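Local coordinates for protein proline dipeptidase (Streptococcus agalactiae, PDB 3OOO) that probably acts as a manganese-dependent hydrolase that cleaves dipeptides ending in proline, here represented by its N-terminal creatinase/prolidase-type domain alone, at residues K4-I8 against N29-G33; E40-F44 against L55-A59; W83-A87 against G112-V116. One frame throughout, in Å; residues are numbered along the deposited sequence. Where two conformers were deposited one is given.

Interaction 1: residues K4-I8 against N29-G33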
ATOM      1  N   LYS A   4      18.400 -17.551   5.283  1.00 17.33           N
ATOM      2  CA  LYS A   4      17.024 -17.195   4.940  1.00 16.12           C
ATOM      3  C   LYS A   4      16.921 -16.747   3.488  1.00 15.01           C
ATOM      4  O   LYS A   4      16.025 -17.182   2.762  1.00 14.58           O
ATOM      5  CB  LYS A   4      16.504 -16.093   5.864  1.00 16.24           C
ATOM      6  CG  LYS A   4      16.485 -16.463   7.345  1.00 17.18           C
ATOM      7  CD  LYS A   4      16.324 -15.217   8.205  1.00 18.96           C
ATOM      8  CE  LYS A   4      16.385 -15.547   9.686  1.00 20.42           C
ATOM      9  NZ  LYS A   4      16.443 -14.306  10.510  1.00 22.46           N
ATOM     10  N   LEU A   5      17.852 -15.894   3.066  1.00 14.47           N
ATOM     11  CA  LEU A   5      17.836 -15.385   1.697  1.00 13.70           C
ATOM     12  C   LEU A   5      18.126 -16.481   0.668  1.00 13.73           C
ATOM     13  O   LEU A   5      17.516 -16.501  -0.401  1.00 13.52           O
ATOM     14  CB  LEU A   5      18.786 -14.190   1.535  1.00 13.61           C
ATOM     15  CG  LEU A   5      18.266 -12.863   2.113  1.00 13.32           C
ATOM     16  CD1 LEU A   5      19.375 -11.811   2.211  1.00 14.01           C
ATOM     17  CD2 LEU A   5      17.078 -12.339   1.300  1.00 14.27           C
ATOM     18  N   ASN A   6      19.042 -17.395   0.997  1.00 13.68           N
ATOM     19  CA  ASN A   6      19.306 -18.554   0.138  1.00 14.12           C
ATOM     20  C   ASN A   6      18.065 -19.431  -0.019  1.00 13.57           C
ATOM     21  O   ASN A   6      17.746 -19.878  -1.122  1.00 13.30           O
ATOM     22  CB  ASN A   6      20.473 -19.397   0.677  1.00 14.68           C
ATOM     23  CG  ASN A   6      21.825 -18.702   0.542  1.00 16.97           C
ATOM     24  OD1 ASN A   6      22.047 -17.893  -0.359  1.00 19.96           O
ATOM     25  ND2 ASN A   6      22.745 -19.036   1.445  1.00 19.79           N
ATOM     26  N   ARG A   7      17.359 -19.665   1.086  1.00 13.37           N
ATOM     27  CA  ARG A   7      16.111 -20.423   1.039  1.00 13.40           C
ATOM     28  C   ARG A   7      15.039 -19.768   0.169  1.00 12.91           C
ATOM     29  O   ARG A   7      14.359 -20.451  -0.599  1.00 12.94           O
ATOM     30  CB  ARG A   7      15.574 -20.671   2.445  1.00 13.49           C
ATOM     31  CG  ARG A   7      16.138 -21.914   3.091  1.00 15.15           C
ATOM     32  CD  ARG A   7      15.611 -22.069   4.497  1.00 16.08           C
ATOM     33  NE  ARG A   7      16.369 -21.259   5.447  1.00 17.97           N
ATOM     34  CZ  ARG A   7      15.971 -20.977   6.683  1.00 18.29           C
ATOM     35  NH1 ARG A   7      14.808 -21.434   7.136  1.00 18.62           N
ATOM     36  NH2 ARG A   7      16.740 -20.237   7.471  1.00 19.27           N
ATOM     37  N   ILE A   8      14.894 -18.449   0.285  1.00 12.61           N
ATOM     38  CA  ILE A   8      13.947 -17.706  -0.549  1.00 12.19           C
ATOM     39  C   ILE A   8      14.312 -17.855  -2.024  1.00 12.25           C
ATOM     40  O   ILE A   8      13.445 -18.109  -2.861  1.00 11.74           O
ATOM     41  CB  ILE A   8      13.860 -16.214  -0.133  1.00 11.99           C
ATOM     42  CG1 ILE A   8      13.222 -16.104   1.253  1.00 12.54           C
ATOM     43  CG2 ILE A   8      13.058 -15.395  -1.162  1.00 12.05           C
ATOM     44  CD1 ILE A   8      13.343 -14.743   1.881  1.00 14.15           C
ATOM     45  N   ASN A  29      14.792  -6.293   7.775  1.00 11.63           N
ATOM     46  CA  ASN A  29      15.620  -6.475   8.962  1.00 12.49           C
ATOM     47  C   ASN A  29      15.723  -7.944   9.375  1.00 12.91           C
ATOM     48  O   ASN A  29      16.801  -8.412   9.733  1.00 13.36           O
ATOM     49  CB  ASN A  29      15.095  -5.620  10.117  1.00 12.62           C
ATOM     50  CG  ASN A  29      16.018  -5.633  11.319  1.00 14.07           C
ATOM     51  OD1 ASN A  29      17.222  -5.396  11.203  1.00 15.26           O
ATOM     52  ND2 ASN A  29      15.451  -5.898  12.490  1.00 17.06           N
ATOM     53  N   TYR A  30      14.604  -8.666   9.312  1.00 13.08           N
ATOM     54  CA  TYR A  30      14.590 -10.104   9.593  1.00 13.90           C
ATOM     55  C   TYR A  30      15.536 -10.857   8.654  1.00 13.77           C
ATOM     56  O   TYR A  30      16.247 -11.778   9.068  1.00 13.96           O
ATOM     57  CB  TYR A  30      13.159 -10.650   9.487  1.00 14.43           C
ATOM     58  CG  TYR A  30      13.053 -12.159   9.494  1.00 16.49           C
ATOM     59  CD1 TYR A  30      13.181 -12.877  10.678  1.00 19.25           C
ATOM     60  CD2 TYR A  30      12.816 -12.866   8.312  1.00 18.66           C
ATOM     61  CE1 TYR A  30      13.082 -14.266  10.692  1.00 20.02           C
ATOM     62  CE2 TYR A  30      12.716 -14.257   8.312  1.00 20.15           C
ATOM     63  CZ  TYR A  30      12.850 -14.947   9.508  1.00 21.20           C
ATOM     64  OH  TYR A  30      12.753 -16.322   9.523  1.00 23.43           O
ATOM     65  N   LEU A  31      15.551 -10.448   7.389  1.00 13.63           N
ATOM     66  CA  LEU A  31      16.343 -11.130   6.369  1.00 13.89           C
ATOM     67  C   LEU A  31      17.819 -10.747   6.328  1.00 14.07           C
ATOM     68  O   LEU A  31      18.633 -11.520   5.823  1.00 14.70           O
ATOM     69  CB  LEU A  31      15.729 -10.916   4.982  1.00 13.76           C
ATOM     70  CG  LEU A  31      14.346 -11.509   4.708  1.00 13.80           C
ATOM     71  CD1 LEU A  31      13.861 -11.065   3.333  1.00 14.51           C
ATOM     72  CD2 LEU A  31      14.356 -13.031   4.823  1.00 14.24           C
ATOM     73  N   THR A  32      18.161  -9.560   6.836  1.00 14.18           N
ATOM     74  CA  THR A  32      19.497  -8.985   6.618  1.00 14.19           C
ATOM     75  C   THR A  32      20.187  -8.398   7.849  1.00 14.39           C
ATOM     76  O   THR A  32      21.406  -8.218   7.839  1.00 14.89           O
ATOM     77  CB  THR A  32      19.478  -7.852   5.557  1.00 14.18           C
ATOM     78  OG1 THR A  32      18.783  -6.711   6.082  1.00 13.80           O
ATOM     79  CG2 THR A  32      18.833  -8.312   4.248  1.00 14.06           C
ATOM     80  N   GLY A  33      19.416  -8.063   8.881  1.00 14.15           N
ATOM     81  CA  GLY A  33      19.945  -7.349  10.045  1.00 13.88           C
ATOM     82  C   GLY A  33      20.035  -5.841   9.867  1.00 13.65           C
ATOM     83  O   GLY A  33      20.491  -5.127  10.765  1.00 14.33           O
TER
HETATM   84  O   HOH W   1      19.293 -14.275   5.069  1.00 22.07           O

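Interaction 2: residues E40-F44 against L55-A59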
ATOM      1  N   GLU A  40       8.299   7.730   2.817  1.00  9.56           N
ATOM      2  CA  GLU A  40       7.964   8.087   1.424  1.00 10.05           C
ATOM      3  C   GLU A  40       9.078   7.752   0.436  1.00  9.51           C
ATOM      4  O   GLU A  40       8.816   7.521  -0.752  1.00  9.77           O
ATOM      5  CB  GLU A  40       7.592   9.572   1.300  1.00 11.10           C
ATOM      6  CG  GLU A  40       7.070   9.987  -0.085  1.00 13.62           C
ATOM      7  CD  GLU A  40       6.817  11.477  -0.201  1.00 17.50           C
ATOM      8  OE1 GLU A  40       6.214  12.052   0.728  1.00 20.00           O
ATOM      9  OE2 GLU A  40       7.212  12.077  -1.227  1.00 20.78           O
ATOM     10  N   ARG A  41      10.315   7.762   0.920  1.00  8.34           N
ATOM     11  CA  ARG A  41      11.460   7.411   0.086  1.00  7.57           C
ATOM     12  C   ARG A  41      11.477   5.900  -0.147  1.00  7.13           C
ATOM     13  O   ARG A  41      10.714   5.151   0.472  1.00  6.81           O
ATOM     14  CB  ARG A  41      12.771   7.880   0.716  1.00  7.99           C
ATOM     15  CG  ARG A  41      12.973   9.392   0.688  1.00  7.99           C
ATOM     16  CD  ARG A  41      14.421   9.715   1.014  1.00  8.84           C
ATOM     17  NE  ARG A  41      14.702  11.150   1.087  1.00  8.38           N
ATOM     18  CZ  ARG A  41      14.599  11.879   2.196  1.00  9.45           C
ATOM     19  NH1 ARG A  41      14.195  11.329   3.335  1.00  9.45           N
ATOM     20  NH2 ARG A  41      14.894  13.173   2.153  1.00 10.74           N
ATOM     21  N   GLN A  42      12.352   5.459  -1.044  1.00  6.76           N
ATOM     22  CA  GLN A  42      12.355   4.065  -1.472  1.00  6.87           C
ATOM     23  C   GLN A  42      13.449   3.212  -0.844  1.00  6.90           C
ATOM     24  O   GLN A  42      14.609   3.623  -0.765  1.00  7.07           O
ATOM     25  CB  GLN A  42      12.493   3.960  -2.999  1.00  6.94           C
ATOM     26  CG  GLN A  42      11.512   4.792  -3.827  1.00  6.82           C
ATOM     27  CD  GLN A  42      10.065   4.625  -3.400  1.00  7.68           C
ATOM     28  OE1 GLN A  42       9.646   3.545  -2.972  1.00  9.55           O
ATOM     29  NE2 GLN A  42       9.290   5.703  -3.519  1.00  8.26           N
HETATM   30  N   MSE A  43      13.026   2.029  -0.403  0.70  6.56           N
HETATM   31  CA  MSE A  43      13.812   0.935   0.141  0.50  7.46           C
HETATM   32  C   MSE A  43      13.300  -0.362  -0.601  0.70  6.67           C
HETATM   33  O   MSE A  43      12.125  -0.641  -0.374  0.70  5.74           O
HETATM   34  CB  MSE A  43      13.467   0.847   1.686  0.50  8.12           C
HETATM   35  CG  MSE A  43      14.606   0.956   2.825  0.50 11.28           C
HETATM   36 SE   MSE A  43      15.276  -0.761   3.607  0.50 11.38          SE
HETATM   37  CE  MSE A  43      13.576  -1.408   4.329  0.50 11.48           C
ATOM     38  N   PHE A  44      14.104  -1.123  -1.346  1.00  6.07           N
ATOM     39  CA  PHE A  44      13.690  -2.442  -1.816  1.00  5.54           C
ATOM     40  C   PHE A  44      14.858  -3.395  -1.721  1.00  5.29           C
ATOM     41  O   PHE A  44      15.996  -3.036  -2.048  1.00  5.22           O
ATOM     42  CB  PHE A  44      13.234  -2.404  -3.280  1.00  5.26           C
ATOM     43  CG  PHE A  44      12.042  -1.520  -3.533  1.00  5.73           C
ATOM     44  CD1 PHE A  44      10.769  -1.883  -3.077  1.00  6.97           C
ATOM     45  CD2 PHE A  44      12.193  -0.328  -4.225  1.00  5.92           C
ATOM     46  CE1 PHE A  44       9.668  -1.059  -3.312  1.00  7.00           C
ATOM     47  CE2 PHE A  44      11.102   0.504  -4.462  1.00  6.89           C
ATOM     48  CZ  PHE A  44       9.833   0.138  -4.006  1.00  7.80           C
ATOM     49  N   LEU A  55      20.333  -4.640  -2.642  1.00  5.46           N
ATOM     50  CA  LEU A  55      19.587  -3.726  -1.787  1.00  5.28           C
ATOM     51  C   LEU A  55      19.639  -2.298  -2.330  1.00  5.51           C
ATOM     52  O   LEU A  55      20.710  -1.787  -2.648  1.00  5.70           O
ATOM     53  CB  LEU A  55      20.133  -3.804  -0.354  1.00  5.93           C
ATOM     54  CG  LEU A  55      19.593  -2.838   0.699  1.00  5.80           C
ATOM     55  CD1 LEU A  55      18.104  -2.987   0.887  1.00  6.50           C
ATOM     56  CD2 LEU A  55      20.297  -3.069   2.012  1.00  8.37           C
ATOM     57  N   PHE A  56      18.467  -1.681  -2.462  1.00  4.92           N
ATOM     58  CA  PHE A  56      18.336  -0.300  -2.924  1.00  4.56           C
ATOM     59  C   PHE A  56      17.825   0.536  -1.767  1.00  5.09           C
ATOM     60  O   PHE A  56      16.816   0.187  -1.176  1.00  4.82           O
ATOM     61  CB  PHE A  56      17.347  -0.247  -4.099  1.00  4.75           C
ATOM     62  CG  PHE A  56      17.104   1.141  -4.651  1.00  4.15           C
ATOM     63  CD1 PHE A  56      18.128   1.858  -5.253  1.00  4.68           C
ATOM     64  CD2 PHE A  56      15.834   1.708  -4.603  1.00  4.31           C
ATOM     65  CE1 PHE A  56      17.901   3.125  -5.782  1.00  5.37           C
ATOM     66  CE2 PHE A  56      15.598   2.982  -5.126  1.00  3.99           C
ATOM     67  CZ  PHE A  56      16.632   3.687  -5.724  1.00  5.05           C
ATOM     68  N   VAL A  57      18.511   1.631  -1.451  1.00  5.15           N
ATOM     69  CA  VAL A  57      18.126   2.490  -0.323  1.00  5.97           C
ATOM     70  C   VAL A  57      18.289   3.963  -0.680  1.00  6.15           C
ATOM     71  O   VAL A  57      18.924   4.283  -1.678  1.00  6.03           O
ATOM     72  CB  VAL A  57      18.969   2.192   0.957  1.00  6.26           C
ATOM     73  CG1 VAL A  57      18.595   0.845   1.557  1.00  7.08           C
ATOM     74  CG2 VAL A  57      20.473   2.282   0.671  1.00  7.25           C
ATOM     75  N   PRO A  58      17.727   4.872   0.135  1.00  6.07           N
ATOM     76  CA  PRO A  58      18.079   6.275  -0.084  1.00  6.60           C
ATOM     77  C   PRO A  58      19.582   6.467   0.089  1.00  6.94           C
ATOM     78  O   PRO A  58      20.211   5.761   0.889  1.00  6.99           O
ATOM     79  CB  PRO A  58      17.311   7.009   1.018  1.00  6.69           C
ATOM     80  CG  PRO A  58      16.186   6.100   1.361  1.00  6.44           C
ATOM     81  CD  PRO A  58      16.728   4.715   1.209  1.00  6.44           C
ATOM     82  N   ALA A  59      20.155   7.405  -0.662  1.00  7.37           N
ATOM     83  CA  ALA A  59      21.612   7.594  -0.688  1.00  8.02           C
ATOM     84  C   ALA A  59      22.235   7.785   0.688  1.00  8.57           C
ATOM     85  O   ALA A  59      23.356   7.338   0.938  1.00  8.79           O
ATOM     86  CB  ALA A  59      21.986   8.752  -1.595  1.00  8.37           C
TER

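Interaction 3: residues W83-A87 against G112-V116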
ATOM      1  N   TRP A  83      12.864   5.255  -9.653  1.00  8.06           N
ATOM      2  CA  TRP A  83      12.414   4.223 -10.588  1.00  8.06           C
ATOM      3  C   TRP A  83      13.366   4.099 -11.772  1.00  8.44           C
ATOM      4  O   TRP A  83      13.693   2.984 -12.192  1.00  7.70           O
ATOM      5  CB  TRP A  83      10.973   4.483 -11.032  1.00  8.33           C
ATOM      6  CG  TRP A  83      10.112   4.837  -9.867  1.00  8.32           C
ATOM      7  CD1 TRP A  83       9.560   6.057  -9.594  1.00  8.68           C
ATOM      8  CD2 TRP A  83       9.758   3.982  -8.775  1.00  7.83           C
ATOM      9  NE1 TRP A  83       8.862   6.006  -8.411  1.00  9.14           N
ATOM     10  CE2 TRP A  83       8.967   4.745  -7.887  1.00  8.35           C
ATOM     11  CE3 TRP A  83      10.020   2.640  -8.465  1.00  7.67           C
ATOM     12  CZ2 TRP A  83       8.438   4.216  -6.709  1.00  8.00           C
ATOM     13  CZ3 TRP A  83       9.490   2.111  -7.294  1.00  7.81           C
ATOM     14  CH2 TRP A  83       8.706   2.901  -6.428  1.00  8.36           C
ATOM     15  N   GLN A  84      13.820   5.239 -12.287  1.00  8.49           N
ATOM     16  CA  GLN A  84      14.833   5.266 -13.338  0.50  9.00           C
ATOM     17  C   GLN A  84      16.155   4.696 -12.827  1.00  8.84           C
ATOM     18  O   GLN A  84      16.860   3.980 -13.549  1.00  8.58           O
ATOM     19  CB  GLN A  84      15.029   6.694 -13.854  0.50  9.30           C
ATOM     20  CG  GLN A  84      13.840   7.247 -14.627  0.50 11.32           C
ATOM     21  CD  GLN A  84      14.009   8.712 -14.984  0.50 12.80           C
ATOM     22  OE1 GLN A  84      13.038   9.404 -15.288  0.50 15.49           O
ATOM     23  NE2 GLN A  84      15.245   9.194 -14.940  0.50 13.98           N
ATOM     24  N   LYS A  85      16.488   5.020 -11.576  1.00  8.45           N
ATOM     25  CA  LYS A  85      17.716   4.527 -10.956  0.50  8.13           C
ATOM     26  C   LYS A  85      17.702   3.003 -10.876  1.00  8.30           C
ATOM     27  O   LYS A  85      18.696   2.348 -11.195  1.00  8.08           O
ATOM     28  CB  LYS A  85      17.898   5.129  -9.560  0.50  8.27           C
ATOM     29  CG  LYS A  85      19.287   4.949  -8.981  0.50  8.06           C
ATOM     30  CD  LYS A  85      20.278   5.881  -9.662  0.50  9.79           C
ATOM     31  CE  LYS A  85      21.692   5.589  -9.208  0.50 11.25           C
ATOM     32  NZ  LYS A  85      22.671   6.394  -9.983  0.50 12.57           N
ATOM     33  N   ILE A  86      16.573   2.449 -10.443  1.00  7.78           N
ATOM     34  CA  ILE A  86      16.410   1.001 -10.361  1.00  7.90           C
ATOM     35  C   ILE A  86      16.527   0.383 -11.755  1.00  7.92           C
ATOM     36  O   ILE A  86      17.246  -0.599 -11.944  1.00  8.13           O
ATOM     37  CB  ILE A  86      15.059   0.614  -9.705  1.00  7.64           C
ATOM     38  CG1 ILE A  86      15.031   1.057  -8.237  1.00  7.34           C
ATOM     39  CG2 ILE A  86      14.791  -0.895  -9.836  1.00  7.66           C
ATOM     40  CD1 ILE A  86      13.617   1.131  -7.634  1.00  6.80           C
ATOM     41  N   ALA A  87      15.834   0.976 -12.723  1.00  8.32           N
ATOM     42  CA  ALA A  87      15.811   0.461 -14.098  1.00  8.80           C
ATOM     43  C   ALA A  87      17.191   0.450 -14.760  1.00  9.31           C
ATOM     44  O   ALA A  87      17.487  -0.434 -15.573  1.00  9.96           O
ATOM     45  CB  ALA A  87      14.825   1.257 -14.945  1.00  9.23           C
ATOM     46  N   GLY A 112       5.054   2.293  -9.006  1.00  8.58           N
ATOM     47  CA  GLY A 112       6.450   2.542  -9.365  1.00  8.44           C
ATOM     48  C   GLY A 112       7.155   1.282  -9.839  1.00  8.33           C
ATOM     49  O   GLY A 112       7.809   1.280 -10.881  1.00  7.63           O
ATOM     50  N   LEU A 113       7.021   0.201  -9.077  1.00  8.06           N
ATOM     51  CA  LEU A 113       7.651  -1.069  -9.454  1.00  8.61           C
ATOM     52  C   LEU A 113       7.136  -1.588 -10.794  1.00  9.41           C
ATOM     53  O   LEU A 113       7.889  -2.191 -11.566  1.00  9.39           O
ATOM     54  CB  LEU A 113       7.462  -2.126  -8.366  1.00  7.99           C
ATOM     55  CG  LEU A 113       8.249  -1.910  -7.059  1.00  8.13           C
ATOM     56  CD1 LEU A 113       7.837  -2.912  -6.003  1.00  8.79           C
ATOM     57  CD2 LEU A 113       9.752  -2.005  -7.303  1.00  8.84           C
ATOM     58  N   GLN A 114       5.856  -1.346 -11.069  1.00 10.10           N
ATOM     59  CA  GLN A 114       5.261  -1.759 -12.340  1.00 11.37           C
ATOM     60  C   GLN A 114       5.851  -1.034 -13.551  1.00 11.75           C
ATOM     61  O   GLN A 114       5.809  -1.564 -14.664  1.00 12.64           O
ATOM     62  CB  GLN A 114       3.739  -1.613 -12.303  1.00 11.43           C
ATOM     63  CG  GLN A 114       3.066  -2.637 -11.401  1.00 12.66           C
ATOM     64  CD  GLN A 114       1.562  -2.459 -11.331  1.00 15.96           C
ATOM     65  OE1 GLN A 114       1.060  -1.516 -10.719  1.00 17.57           O
ATOM     66  NE2 GLN A 114       0.834  -3.381 -11.945  1.00 17.57           N
ATOM     67  N   THR A 115       6.412   0.159 -13.342  1.00 12.02           N
ATOM     68  CA  THR A 115       7.094   0.878 -14.431  1.00 12.64           C
ATOM     69  C   THR A 115       8.456   0.263 -14.746  1.00 12.98           C
ATOM     70  O   THR A 115       9.014   0.492 -15.825  1.00 14.02           O
ATOM     71  CB  THR A 115       7.284   2.399 -14.149  1.00 12.49           C
ATOM     72  OG1 THR A 115       8.271   2.599 -13.121  1.00 12.72           O
ATOM     73  CG2 THR A 115       5.962   3.058 -13.756  1.00 12.85           C
ATOM     74  N   VAL A 116       8.980  -0.509 -13.796  1.00 12.98           N
ATOM     75  CA  VAL A 116      10.304  -1.120 -13.904  1.00 13.22           C
ATOM     76  C   VAL A 116      10.214  -2.550 -14.426  1.00 13.73           C
ATOM     77  O   VAL A 116      10.997  -2.951 -15.292  1.00 13.72           O
ATOM     78  CB  VAL A 116      11.044  -1.094 -12.540  1.00 13.06           C
ATOM     79  CG1 VAL A 116      12.357  -1.881 -12.601  1.00 13.01           C
ATOM     80  CG2 VAL A 116      11.301   0.345 -12.105  1.00 12.66           C
TER

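Interaction 1: residues K4-I8 against N29-G33
K4, L5 and I8 of helix 3-14 meet Y30, L31 and T32 of helix 25-32 in a helix-helix contact on one side of the mixed beta sheet of the creatinase/prolidase N-terminal domain. The pair is a worked example of a two-sided contact: polar away from the sheet, where K4 meets Y30 and a water joins the backbones, and apolar next to it. On the polar side the extended chain of K4 crosses one face of the Y30 ring at about a right angle to that side chain. Its CD makes a CH-pi contact 4.0 Å from the ring centroid of Y30, and its NZ a cation-pi contact with the same centroid at 3.7 Å, 26° off the normal. K4 NZ also donates to Y30 O at 2.9 Å, tilted from the carbonyl plane. One residue can offer both partners because CG of Y30 stands anti to its own N (chi1 169°), which brings the ring beside the carbonyl. That carbonyl lies near the C-terminal end of its helix, whose dipole would probably help to hold the ammonium group. A water bridges the two backbones, accepting from L5 N at 3.0 Å and donating to L31 O at 2.9 Å. Beneath it L31 CD1 packs on L5 CD2 at 4.0 Å, and L31 CD2 lies against K4 CB and the end of I8. Below this layer, I8 and L31 both rest on F22 of strand 19-22, while L5 reaches L45 and V47 of strand 44-48. T32 turns its hydroxyl to V28 O and F34 N and lends only CG2 to L5. I8 and L31 meet tip to tip, CD1 of I8 lying 3.6 Å from CD2 of L31.

Interaction 2: residues E40-F44 against L55-A59
F44 and F56 pair across the beta hairpin formed by strands 44-48 and 54-58, an antiparallel, hydrogen-bonded pair within the mixed sheet of this domain. Two backbone bonds close the pair: F44 N gives to F56 O at 3.0 Å, and F56 N returns a nearly straight bond, 172° at the hydrogen, to F44 O at 2.8 Å. The pairing goes no further in this pattern toward the loop, since the next inward-facing carbonyl, that of Q42, meets a proline. Q42 O lies 3.1 Å from P58 CD, and P58 N has no hydrogen to give.

Apolar packing is divided between the two faces of the sheet. On one, the side chains of F44 and F56 lie side by side and point the same way, ring edges meeting at 4.2 Å between the two CD2 atoms. Q42 adds its CB, 3.9 Å from F56 CE2. On the other face M43, a selenomethionine, touches V57 in one of its two conformers, CG to CG1 at 4.2 Å. R41 lays its aliphatic part obliquely across P58, with CB 3.9 Å from P58 CG, while its NE is drawn into a salt bridge with D78.

Beyond this patch, F56 also meets the rings of F74 and Y76 on strand 73-76. At the other end of the contact L55 bends a methyl toward the paired backbone, CD1 standing 3.6 Å from F44 O.

Interaction 3: residues W83-A87 against G112-V116
W83 is a knob on helix 82-89, and the hole that takes it lies on helix 107-116 between G112, L113, T115 and V116. The two short helical segments run in roughly the same direction, their axes 9.4 Å apart at closest approach and crossing at -34°, so one large side chain can span the gap between them. The floor of the hollow is G112. With no side chain of its own, this residue lets the indole lie directly on the backbone: G112 CA sits 3.4 Å from the centroid of the six-membered ring of W83, only 2° off its normal, a CH-pi contact over the centre of the face. The carbonyl carbon is covered as well, W83 CE3 lying 3.5 Å from G112 C.

The walls differ in character. L113 sets out away from the opposite helix, yet its end curls back, CD2 touching W83 CZ3 at 4.1 Å. T115 stands at the base of the knob, where its OG1 is 3.9 Å from W83 CB. That hydroxyl is fixed by a bond of its own, donated at 2.6 Å to G112 O in the carbonyl plane on a lone pair; chi1 of 71° turns it back along the helix. The same oxygen also accepts from T115 N, so two bonds grip it.

One turn on from G112, V116 is the bump that projects the other way. Its CG2 lies near the plane of the indole and comes 3.6 Å from W83 O. The V116 and I86 side chains cross at about a right angle, CG1 of V116 3.8 Å from CG2 of I86. V116 is further backed by F93. The helix pair thus packs against the sheet, I86 resting on F44, F46 and F56, L113 on F44 and F121, and the W83 ring on Q42 of the loop before strand 44-48.

The three contacts follow one another along the chain, each closing before the next opens, and all belong to the same N-terminal domain. Interaction 2 lies where the loop before strand 44-48 enters the sheet beside strand 54-58, whereas interactions 1 and 3 join helix pairs on opposite sides of the chain's centre, about 23 Å apart between centres. Interactions 1 and 2, about 17 Å apart between centres, do not touch; strand 44-48 links them, with F44 in interaction 2 and L45 and V47 packing under interaction 1. Direct contact joins only interactions 2 and 3, about 12 Å apart between centres: F44 CE2 reaches W83 CZ3 at 3.6 Å. Both helix pairs thus touch strand 44-48.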